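Local coordinates for erythrocyte membrane protein 1 (Plasmodium falciparum, PDB 2YK0) that probably binds receptors on host cells as an adhesin, this piece being its N-terminal NTS-DBL1-alpha and CIDR-gamma double domain, at residues F513-I518 and R543-T548; W547-L552 and I573-L578; D585-Y590 and K664-F669. The protein carries 8 engineered substitutions. All coordinates share one frame; numbering follows the deposited sequence.

Interaction 1: residues F513-I518 and R543-T548; sequences FDVDMI and RNQEWT
F513 and W547 face each other at one end of an antiparallel strand pair, and M517 and R543 at the other. Backbone bonds run through the hydrogen-bonded pairs F513-W547, V515-Q545 and M517-R543, two bonds to a pair. They include W547 N to F513 O at 2.8 Å and R543 N to M517 O, which is nearly straight at 171°. D514-E546 and D516-N544 are the non-hydrogen-bonded pairs between them.

The polar side-chain contacts lie on the face that carries D514, D516 and N544. The N544 amide nitrogen ND2 bridges two aspartates of the facing strand. N544 ND2 gives one N-H to D514 OD2 at 2.8 Å, on the anti lone pair of that oxygen. This carboxylate is nearly coplanar with the amide. The second bond runs to D516 OD1, also 2.8 Å from N544 ND2, and meets that carboxylate from above its plane. N544 CG is anti to the backbone N (chi1 -160°), which carries the amide across to both acids. D514 OD2 also makes a salt bridge with K624.

Apolar contacts lie on the other face, among F513, V515 and W547; R543, also on this face, makes a salt bridge with D568. V515 CG2 meets the indole of W547 at its edge, in the ring plane, 3.5 Å from W547 CD1. F513 CE1 lies 3.9 Å from W547 CB, which sits over one face of the phenyl ring. The two rings themselves are oblique.

These are the first two strands of a four-stranded antiparallel sheet in the CIDR-gamma region, with 511-518 at its edge. Helix 575-601 packs on this face, L578 touching F513 and W547 and W582 touching V515. Helix 611-636 runs past 513-518 and supplies K624. Strand 555-560 lies on the far side of 542-552.

Interaction 2: residues W547-L552 and I573-L578; sequences WTCQIL and ITFKVL
L578 sends its two methyl groups to different partners on strand 542-552, W547 and C549. CD1 sits over one face of the indole, offset toward the rim of the ring. L578 CD1 lies 3.9 Å from the centroid of the five-membered ring of W547 and 23° off the ring normal, a CH-pi contact. L578 CD2 reaches the sulfur, 3.6 Å from C549 SG. The leucine CG stands anti to the backbone N (chi1 -180°), and the branch thus reaches out from the first turn of the helix to the strand. I573 meets the six-membered end of the same indole. I573 CD1 is 3.7 Å from W547 CH2, and the two side chains cross at about a right angle. This end of the contact is tightly packed, and all its residues are buried.

The arrangement is a strand-to-helix junction laid against a sheet. Strand 572-574 is the last of four antiparallel strands, and the chain passes straight from it into helix 575-601. T574 is the N-cap. T574 OG1 accepts from V577 N at 3.0 Å and also bonds to H364 O. C549 is tied to C558 by a disulfide, which joins the neighbouring strands 542-552 and 555-560.

Beyond C549 the fit becomes looser. F575 CD1 comes no nearer than 4.1 Å to C549 SG, and the sulfur lies oblique to the ring, 66° off its normal. The phenyl ring packs instead on helix 611-636, with H635 edge-to-face. From 550 to 552 the strand diverges from the helix, and L552, at its end, is exposed to solvent. On the other face of the strand T548 and Q550 are partly exposed and touch P510.

Interaction 3: residues D585-Y590 and K664-F669; sequences DFLEGY and KSIDNF
L587 lays its CD2 methyl across the end of I666, with L587 CD2 3.6 Å from I666 CD1, the two side chains meeting at about a right angle. The leucine leaves its helix without aiming at the other segment. Its CG is anti to the carbonyl carbon (chi1 -75°), and the end of the chain swings in toward I666. I666 CD1 also approaches Y590 CD1, at 4.2 Å. It lies oblique to that ring. The isoleucine tip is thus flanked by two side chains about one helical turn apart.

S665 makes the closest backbone approach, S665 CA lying 6.1 Å from L587 CA. Its CB is directed at the helix. S665 OG stands 3.5 Å from L587 O and 3.9 Å from L587 CB. The hydroxyl hydrogen-bonds back along its own helix, to D661 O. S665 O comes to the edge of the Y590 ring, near its plane, at 4.4 Å from Y590 CD1.

I666 is the first residue to leave helical geometry after helix 659-665. The contact therefore joins the middle of the long helix 575-601 to the end of a short one, in the CIDR-gamma part of the double domain, whose sequence here is related to DBL domains. Helices 575-601, 611-636 and 698-716 are consistent with the three-helix bundle of CIDR domains. The short helices 647-657 and 659-665 come from the connection between the last two. F655 and V662 also touch L587, while L702 and L706 of helix 698-716 touch Y590.

The chemistry is mostly van der Waals packing, with L587, Y590 and I666 buried and S665 partly exposed. With no hydrogen bond or salt bridge between the two segments, the contact is consistent with attachment by shape and burial; just beyond, D667 makes a long, weak ion pair with K594 of the same helix 575-601.

Interactions 1 and 2 share W547 and T548 on strand 542-552. Their centres are 13 Å apart, and F513 CZ joins them by touching both C549 SG and L578 CD2 at 3.6 Å. Interaction 3 lies further along helix 575-601, which also carries L578. It meets interaction 1 at D585, where I518 N probably donates to D585 OD1 (3.0 Å). Interactions 2 and 3 do not touch, their nearest atoms being about 8 Å apart. A magnesium ion bound by E534 and S535 is near interaction 1, about 10 Å from the D516 side chain. The other two contacts lie away from the metal sites.

Interaction 1: residues F513-I518 and R543-T548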
loop_
_atom_site.group_PDB
_atom_site.type_symbol
_atom_site.label_atom_id
_atom_site.label_comp_id
_atom_site.label_asym_id
_atom_site.label_seq_id
_atom_site.Cartn_x
_atom_site.Cartn_y
_atom_site.Cartn_z
ATOM N N PHE A 513 -27.908 -12.997 -18.779
ATOM C CA PHE A 513 -28.084 -12.293 -17.508
ATOM C C PHE A 513 -26.956 -11.311 -17.264
ATOM O O PHE A 513 -25.844 -11.504 -17.738
ATOM C CB PHE A 513 -28.222 -13.263 -16.324
ATOM C CG PHE A 513 -27.127 -14.299 -16.207
ATOM C CD1 PHE A 513 -25.939 -14.009 -15.543
ATOM C CD2 PHE A 513 -27.279 -15.561 -16.769
ATOM C CE1 PHE A 513 -24.913 -14.945 -15.473
ATOM C CE2 PHE A 513 -26.245 -16.500 -16.699
ATOM C CZ PHE A 513 -25.074 -16.187 -16.043
ATOM N N ASP A 514 -27.256 -10.257 -16.520
ATOM C CA ASP A 514 -26.331 -9.190 -16.162
ATOM C C ASP A 514 -25.927 -9.327 -14.686
ATOM O O ASP A 514 -26.743 -9.712 -13.847
ATOM C CB ASP A 514 -26.967 -7.824 -16.468
ATOM C CG ASP A 514 -28.012 -7.340 -15.463
ATOM O OD1 ASP A 514 -29.060 -8.014 -15.305
ATOM O OD2 ASP A 514 -27.784 -6.290 -14.840
ATOM N N VAL A 515 -24.662 -9.086 -14.375
ATOM C CA VAL A 515 -24.187 -9.242 -13.004
ATOM C C VAL A 515 -23.505 -8.004 -12.530
ATOM O O VAL A 515 -22.753 -7.371 -13.275
ATOM C CB VAL A 515 -23.387 -10.540 -12.658
ATOM C CG1 VAL A 515 -24.247 -11.790 -12.753
ATOM C CG2 VAL A 515 -22.129 -10.683 -13.502
ATOM N N ASP A 516 -23.771 -7.671 -11.266
ATOM C CA ASP A 516 -23.252 -6.500 -10.596
ATOM C C ASP A 516 -22.007 -6.807 -9.763
ATOM O O ASP A 516 -22.059 -7.017 -8.536
ATOM C CB ASP A 516 -24.376 -5.800 -9.820
ATOM C CG ASP A 516 -24.776 -4.453 -10.392
ATOM O OD1 ASP A 516 -24.563 -4.235 -11.634
ATOM O OD2 ASP A 516 -25.277 -3.598 -9.600
ATOM N N MET A 517 -20.878 -6.850 -10.472
ATOM C CA MET A 517 -19.584 -7.115 -9.890
ATOM C C MET A 517 -18.994 -5.902 -9.181
ATOM O O MET A 517 -19.205 -4.768 -9.614
ATOM C CB MET A 517 -18.636 -7.708 -10.931
ATOM C CG MET A 517 -17.916 -8.942 -10.405
ATOM S SD MET A 517 -18.743 -10.535 -10.684
ATOM C CE MET A 517 -20.350 -10.304 -9.863
ATOM N N ILE A 518 -18.291 -6.135 -8.068
ATOM C CA ILE A 518 -17.685 -5.047 -7.306
ATOM C C ILE A 518 -16.364 -4.625 -7.977
ATOM O O ILE A 518 -15.439 -5.432 -8.093
ATOM C CB ILE A 518 -17.547 -5.350 -5.772
ATOM C CG1 ILE A 518 -18.910 -5.622 -5.125
ATOM C CG2 ILE A 518 -16.875 -4.190 -5.049
ATOM C CD1 ILE A 518 -18.857 -6.615 -4.021
ATOM N N ARG A 543 -19.643 -2.957 -11.450
ATOM C CA ARG A 543 -19.468 -3.193 -12.869
ATOM C C ARG A 543 -20.521 -4.160 -13.372
ATOM O O ARG A 543 -20.538 -5.323 -12.965
ATOM C CB ARG A 543 -18.017 -3.597 -13.196
ATOM C CG ARG A 543 -17.736 -4.172 -14.576
ATOM C CD ARG A 543 -18.241 -3.360 -15.730
ATOM N NE ARG A 543 -17.583 -3.755 -16.970
ATOM C CZ ARG A 543 -17.848 -3.228 -18.162
ATOM N NH1 ARG A 543 -18.803 -2.311 -18.291
ATOM N NH2 ARG A 543 -17.174 -3.622 -19.235
ATOM N N ASN A 544 -21.439 -3.653 -14.222
ATOM C CA ASN A 544 -22.509 -4.463 -14.776
ATOM C C ASN A 544 -21.974 -5.231 -15.959
ATOM O O ASN A 544 -21.505 -4.645 -16.931
ATOM C CB ASN A 544 -23.708 -3.625 -15.149
ATOM C CG ASN A 544 -24.968 -4.437 -15.269
ATOM O OD1 ASN A 544 -25.248 -5.009 -16.320
ATOM N ND2 ASN A 544 -25.751 -4.508 -14.193
ATOM N N GLN A 545 -21.995 -6.560 -15.829
ATOM C CA GLN A 545 -21.489 -7.512 -16.802
ATOM C C GLN A 545 -22.631 -8.303 -17.407
ATOM O O GLN A 545 -23.294 -9.072 -16.718
ATOM C CB GLN A 545 -20.511 -8.476 -16.121
ATOM C CG GLN A 545 -19.157 -7.897 -15.755
ATOM C CD GLN A 545 -18.404 -8.893 -14.913
ATOM O OE1 GLN A 545 -18.754 -9.172 -13.759
ATOM N NE2 GLN A 545 -17.386 -9.497 -15.497
ATOM N N GLU A 546 -22.863 -8.114 -18.698
ATOM C CA GLU A 546 -23.875 -8.867 -19.417
ATOM C C GLU A 546 -23.206 -10.087 -20.022
ATOM O O GLU A 546 -22.239 -9.978 -20.795
ATOM C CB GLU A 546 -24.703 -8.033 -20.423
ATOM C CG GLU A 546 -24.003 -6.852 -21.080
ATOM C CD GLU A 546 -24.880 -5.670 -21.468
ATOM O OE1 GLU A 546 -26.100 -5.864 -21.690
ATOM O OE2 GLU A 546 -24.337 -4.544 -21.553
ATOM N N TRP A 547 -23.693 -11.254 -19.568
ATOM C CA TRP A 547 -23.222 -12.589 -19.877
ATOM C C TRP A 547 -24.211 -13.333 -20.687
ATOM O O TRP A 547 -25.425 -13.227 -20.450
ATOM C CB TRP A 547 -23.056 -13.380 -18.573
ATOM C CG TRP A 547 -21.891 -12.954 -17.750
ATOM C CD1 TRP A 547 -21.919 -12.271 -16.569
ATOM C CD2 TRP A 547 -20.512 -13.151 -18.072
ATOM N NE1 TRP A 547 -20.639 -12.003 -16.153
ATOM C CE2 TRP A 547 -19.754 -12.548 -17.051
ATOM C CE3 TRP A 547 -19.838 -13.789 -19.126
ATOM C CZ2 TRP A 547 -18.357 -12.581 -17.049
ATOM C CZ3 TRP A 547 -18.457 -13.791 -19.140
ATOM C CH2 TRP A 547 -17.731 -13.206 -18.108
ATOM N N THR A 548 -23.674 -14.174 -21.592
ATOM C CA THR A 548 -24.444 -15.139 -22.364
ATOM C C THR A 548 -23.820 -16.504 -22.143
ATOM O O THR A 548 -22.738 -16.802 -22.667
ATOM C CB THR A 548 -24.695 -14.760 -23.830
ATOM O OG1 THR A 548 -24.712 -13.339 -23.996
ATOM C CG2 THR A 548 -26.006 -15.355 -24.343
#

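Interaction 2: residues W547-L552 and I573-L578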
loop_
_atom_site.group_PDB
_atom_site.type_symbol
_atom_site.label_atom_id
_atom_site.label_comp_id
_atom_site.label_asym_id
_atom_site.label_seq_id
_atom_site.Cartn_x
_atom_site.Cartn_y
_atom_site.Cartn_z
ATOM N N TRP A 547 -23.693 -11.254 -19.568
ATOM C CA TRP A 547 -23.222 -12.589 -19.877
ATOM C C TRP A 547 -24.211 -13.333 -20.687
ATOM O O TRP A 547 -25.425 -13.227 -20.450
ATOM C CB TRP A 547 -23.056 -13.380 -18.573
ATOM C CG TRP A 547 -21.891 -12.954 -17.750
ATOM C CD1 TRP A 547 -21.919 -12.271 -16.569
ATOM C CD2 TRP A 547 -20.512 -13.151 -18.072
ATOM N NE1 TRP A 547 -20.639 -12.003 -16.153
ATOM C CE2 TRP A 547 -19.754 -12.548 -17.051
ATOM C CE3 TRP A 547 -19.838 -13.789 -19.126
ATOM C CZ2 TRP A 547 -18.357 -12.581 -17.049
ATOM C CZ3 TRP A 547 -18.457 -13.791 -19.140
ATOM C CH2 TRP A 547 -17.731 -13.206 -18.108
ATOM N N THR A 548 -23.674 -14.174 -21.592
ATOM C CA THR A 548 -24.444 -15.139 -22.364
ATOM C C THR A 548 -23.820 -16.504 -22.143
ATOM O O THR A 548 -22.738 -16.802 -22.667
ATOM C CB THR A 548 -24.695 -14.760 -23.830
ATOM O OG1 THR A 548 -24.712 -13.339 -23.996
ATOM C CG2 THR A 548 -26.006 -15.355 -24.343
ATOM N N CYS A 549 -24.476 -17.311 -21.303
ATOM C CA CYS A 549 -24.018 -18.654 -20.981
ATOM C C CYS A 549 -24.723 -19.696 -21.824
ATOM O O CYS A 549 -25.961 -19.725 -21.884
ATOM C CB CYS A 549 -24.157 -18.933 -19.492
ATOM S SG CYS A 549 -23.101 -17.889 -18.470
ATOM N N GLN A 550 -23.930 -20.545 -22.490
ATOM C CA GLN A 550 -24.493 -21.574 -23.342
ATOM C C GLN A 550 -23.651 -22.844 -23.366
ATOM O O GLN A 550 -22.415 -22.775 -23.348
ATOM C CB GLN A 550 -24.685 -21.023 -24.759
ATOM C CG GLN A 550 -25.602 -21.895 -25.602
ATOM C CD GLN A 550 -25.692 -21.488 -27.039
ATOM O OE1 GLN A 550 -24.845 -20.758 -27.575
ATOM N NE2 GLN A 550 -26.712 -22.006 -27.700
ATOM N N ILE A 551 -24.335 -24.006 -23.444
ATOM C CA ILE A 551 -23.667 -25.299 -23.537
ATOM C C ILE A 551 -23.296 -25.559 -25.003
ATOM O O ILE A 551 -24.165 -25.717 -25.863
ATOM C CB ILE A 551 -24.455 -26.468 -22.887
ATOM C CG1 ILE A 551 -24.739 -26.198 -21.392
ATOM C CG2 ILE A 551 -23.680 -27.766 -23.085
ATOM C CD1 ILE A 551 -25.722 -27.119 -20.683
ATOM N N LEU A 552 -21.996 -25.540 -25.274
ATOM C CA LEU A 552 -21.426 -25.803 -26.586
ATOM C C LEU A 552 -20.505 -27.002 -26.433
ATOM O O LEU A 552 -19.532 -26.949 -25.669
ATOM C CB LEU A 552 -20.683 -24.568 -27.126
ATOM C CG LEU A 552 -21.543 -23.363 -27.614
ATOM C CD1 LEU A 552 -22.874 -23.799 -28.243
ATOM C CD2 LEU A 552 -21.777 -22.350 -26.515
ATOM N N ILE A 573 -15.229 -17.213 -20.245
ATOM C CA ILE A 573 -15.002 -17.984 -19.018
ATOM C C ILE A 573 -15.908 -19.233 -19.021
ATOM O O ILE A 573 -16.782 -19.334 -19.876
ATOM C CB ILE A 573 -15.129 -17.125 -17.720
ATOM C CG1 ILE A 573 -16.593 -16.768 -17.366
ATOM C CG2 ILE A 573 -14.186 -15.919 -17.731
ATOM C CD1 ILE A 573 -16.772 -16.108 -16.038
ATOM N N THR A 574 -15.707 -20.183 -18.105
ATOM C CA THR A 574 -16.587 -21.363 -18.041
ATOM C C THR A 574 -17.738 -21.005 -17.104
ATOM O O THR A 574 -17.616 -20.046 -16.343
ATOM C CB THR A 574 -15.836 -22.618 -17.525
ATOM O OG1 THR A 574 -15.673 -22.533 -16.103
ATOM C CG2 THR A 574 -14.485 -22.875 -18.242
ATOM N N PHE A 575 -18.833 -21.760 -17.111
ATOM C CA PHE A 575 -19.884 -21.408 -16.161
ATOM C C PHE A 575 -19.403 -21.601 -14.706
ATOM O O PHE A 575 -19.703 -20.761 -13.854
ATOM C CB PHE A 575 -21.226 -22.087 -16.463
ATOM C CG PHE A 575 -22.327 -21.762 -15.478
ATOM C CD1 PHE A 575 -22.771 -20.455 -15.308
ATOM C CD2 PHE A 575 -22.941 -22.761 -14.742
ATOM C CE1 PHE A 575 -23.780 -20.155 -14.381
ATOM C CE2 PHE A 575 -23.946 -22.460 -13.820
ATOM C CZ PHE A 575 -24.351 -21.161 -13.636
ATOM N N LYS A 576 -18.567 -22.652 -14.463
ATOM C CA LYS A 576 -17.989 -22.989 -13.152
ATOM C C LYS A 576 -17.171 -21.815 -12.617
ATOM O O LYS A 576 -17.286 -21.469 -11.439
ATOM C CB LYS A 576 -17.153 -24.288 -13.238
ATOM C CG LYS A 576 -16.523 -24.747 -11.910
ATOM C CD LYS A 576 -14.982 -24.717 -11.927
ATOM C CE LYS A 576 -14.330 -26.033 -11.568
ATOM N NZ LYS A 576 -14.376 -26.336 -10.115
ATOM N N VAL A 577 -16.376 -21.181 -13.499
ATOM C CA VAL A 577 -15.547 -20.017 -13.161
ATOM C C VAL A 577 -16.459 -18.847 -12.746
ATOM O O VAL A 577 -16.165 -18.150 -11.769
ATOM C CB VAL A 577 -14.597 -19.656 -14.347
ATOM C CG1 VAL A 577 -13.911 -18.310 -14.140
ATOM C CG2 VAL A 577 -13.558 -20.751 -14.564
ATOM N N LEU A 578 -17.572 -18.675 -13.480
ATOM C CA LEU A 578 -18.533 -17.600 -13.266
ATOM C C LEU A 578 -19.271 -17.744 -11.954
ATOM O O LEU A 578 -19.408 -16.770 -11.216
ATOM C CB LEU A 578 -19.520 -17.504 -14.452
ATOM C CG LEU A 578 -20.596 -16.419 -14.392
ATOM C CD1 LEU A 578 -19.987 -15.034 -14.296
ATOM C CD2 LEU A 578 -21.472 -16.486 -15.581
#

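Interaction 3: residues D585-Y590 and K664-F669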
loop_
_atom_site.group_PDB
_atom_site.type_symbol
_atom_site.label_atom_id
_atom_site.label_comp_id
_atom_site.label_asym_id
_atom_site.label_seq_id
_atom_site.Cartn_x
_atom_site.Cartn_y
_atom_site.Cartn_z
ATOM N N ASP A 585 -18.072 -12.633 -4.803
ATOM C CA ASP A 585 -18.694 -11.317 -4.860
ATOM C C ASP A 585 -19.872 -11.230 -3.904
ATOM O O ASP A 585 -19.948 -10.261 -3.165
ATOM C CB ASP A 585 -19.105 -10.967 -6.315
ATOM C CG ASP A 585 -19.235 -9.473 -6.625
ATOM O OD1 ASP A 585 -18.186 -8.799 -6.787
ATOM O OD2 ASP A 585 -20.384 -8.996 -6.797
ATOM N N PHE A 586 -20.763 -12.244 -3.893
ATOM C CA PHE A 586 -21.943 -12.268 -3.025
ATOM C C PHE A 586 -21.581 -12.114 -1.561
ATOM O O PHE A 586 -22.174 -11.283 -0.878
ATOM C CB PHE A 586 -22.769 -13.550 -3.229
ATOM C CG PHE A 586 -23.912 -13.667 -2.248
ATOM C CD1 PHE A 586 -25.099 -12.977 -2.454
ATOM C CD2 PHE A 586 -23.782 -14.419 -1.087
ATOM C CE1 PHE A 586 -26.146 -13.057 -1.528
ATOM C CE2 PHE A 586 -24.832 -14.507 -0.168
ATOM C CZ PHE A 586 -26.007 -13.823 -0.392
ATOM N N LEU A 587 -20.623 -12.936 -1.081
ATOM C CA LEU A 587 -20.147 -12.938 0.302
ATOM C C LEU A 587 -19.631 -11.590 0.698
ATOM O O LEU A 587 -20.042 -11.072 1.742
ATOM C CB LEU A 587 -19.060 -13.979 0.516
ATOM C CG LEU A 587 -19.496 -15.432 0.584
ATOM C CD1 LEU A 587 -18.274 -16.345 0.752
ATOM C CD2 LEU A 587 -20.495 -15.664 1.714
ATOM N N GLU A 588 -18.768 -11.003 -0.164
ATOM C CA GLU A 588 -18.185 -9.674 0.018
ATOM C C GLU A 588 -19.303 -8.652 0.248
ATOM O O GLU A 588 -19.360 -8.053 1.320
ATOM C CB GLU A 588 -17.329 -9.317 -1.213
ATOM C CG GLU A 588 -16.364 -8.163 -1.025
ATOM C CD GLU A 588 -15.267 -8.103 -2.072
ATOM O OE1 GLU A 588 -14.801 -9.184 -2.513
ATOM O OE2 GLU A 588 -14.852 -6.975 -2.431
ATOM N N GLY A 589 -20.211 -8.544 -0.734
ATOM C CA GLY A 589 -21.378 -7.675 -0.720
ATOM C C GLY A 589 -22.304 -7.940 0.449
ATOM O O GLY A 589 -22.810 -6.992 1.057
ATOM N N TYR A 590 -22.499 -9.224 0.806
ATOM C CA TYR A 590 -23.320 -9.577 1.960
ATOM C C TYR A 590 -22.684 -8.990 3.237
ATOM O O TYR A 590 -23.403 -8.450 4.077
ATOM C CB TYR A 590 -23.489 -11.099 2.082
ATOM C CG TYR A 590 -24.475 -11.497 3.154
ATOM C CD1 TYR A 590 -24.071 -11.653 4.477
ATOM C CD2 TYR A 590 -25.812 -11.724 2.851
ATOM C CE1 TYR A 590 -24.973 -12.022 5.473
ATOM C CE2 TYR A 590 -26.725 -12.099 3.839
ATOM C CZ TYR A 590 -26.301 -12.239 5.152
ATOM O OH TYR A 590 -27.186 -12.593 6.145
ATOM N N LYS A 664 -15.713 -14.671 8.017
ATOM C CA LYS A 664 -15.554 -13.212 8.126
ATOM C C LYS A 664 -16.846 -12.460 7.717
ATOM O O LYS A 664 -17.150 -11.403 8.281
ATOM C CB LYS A 664 -14.341 -12.736 7.285
ATOM C CG LYS A 664 -14.081 -11.220 7.288
ATOM C CD LYS A 664 -13.577 -10.672 8.636
ATOM C CE LYS A 664 -13.786 -9.181 8.770
ATOM N NZ LYS A 664 -12.554 -8.473 9.194
ATOM N N SER A 665 -17.607 -13.027 6.756
ATOM C CA SER A 665 -18.840 -12.460 6.209
ATOM C C SER A 665 -20.095 -12.831 7.011
ATOM O O SER A 665 -20.810 -11.940 7.474
ATOM C CB SER A 665 -19.006 -12.877 4.749
ATOM O OG SER A 665 -17.836 -12.613 3.990
ATOM N N ILE A 666 -20.348 -14.140 7.181
ATOM C CA ILE A 666 -21.529 -14.694 7.858
ATOM C C ILE A 666 -21.390 -14.690 9.384
ATOM O O ILE A 666 -20.294 -14.932 9.900
ATOM C CB ILE A 666 -21.862 -16.124 7.320
ATOM C CG1 ILE A 666 -21.549 -16.317 5.803
ATOM C CG2 ILE A 666 -23.281 -16.576 7.687
ATOM C CD1 ILE A 666 -22.237 -15.389 4.807
ATOM N N ASP A 667 -22.523 -14.467 10.097
ATOM C CA ASP A 667 -22.595 -14.451 11.564
ATOM C C ASP A 667 -22.405 -15.846 12.204
ATOM O O ASP A 667 -21.576 -15.988 13.111
ATOM C CB ASP A 667 -23.903 -13.791 12.053
ATOM C CG ASP A 667 -23.854 -12.280 12.258
ATOM O OD1 ASP A 667 -22.750 -11.746 12.537
ATOM O OD2 ASP A 667 -24.935 -11.645 12.237
ATOM N N ASN A 668 -23.203 -16.852 11.768
ATOM C CA ASN A 668 -23.150 -18.238 12.256
ATOM C C ASN A 668 -23.268 -19.172 11.054
ATOM O O ASN A 668 -24.367 -19.638 10.738
ATOM C CB ASN A 668 -24.286 -18.532 13.265
ATOM C CG ASN A 668 -24.363 -17.655 14.496
ATOM O OD1 ASN A 668 -24.417 -16.422 14.429
ATOM N ND2 ASN A 668 -24.502 -18.282 15.654
ATOM N N PHE A 669 -22.147 -19.411 10.357
ATOM C CA PHE A 669 -22.125 -20.272 9.167
ATOM C C PHE A 669 -22.509 -21.711 9.481
ATOM O O PHE A 669 -23.221 -22.337 8.705
ATOM C CB PHE A 669 -20.754 -20.212 8.456
ATOM C CG PHE A 669 -20.470 -21.293 7.431
ATOM C CD1 PHE A 669 -21.294 -21.462 6.320
ATOM C CD2 PHE A 669 -19.364 -22.127 7.565
ATOM C CE1 PHE A 669 -21.031 -22.460 5.377
ATOM C CE2 PHE A 669 -19.091 -23.113 6.610
ATOM C CZ PHE A 669 -19.925 -23.272 5.523
#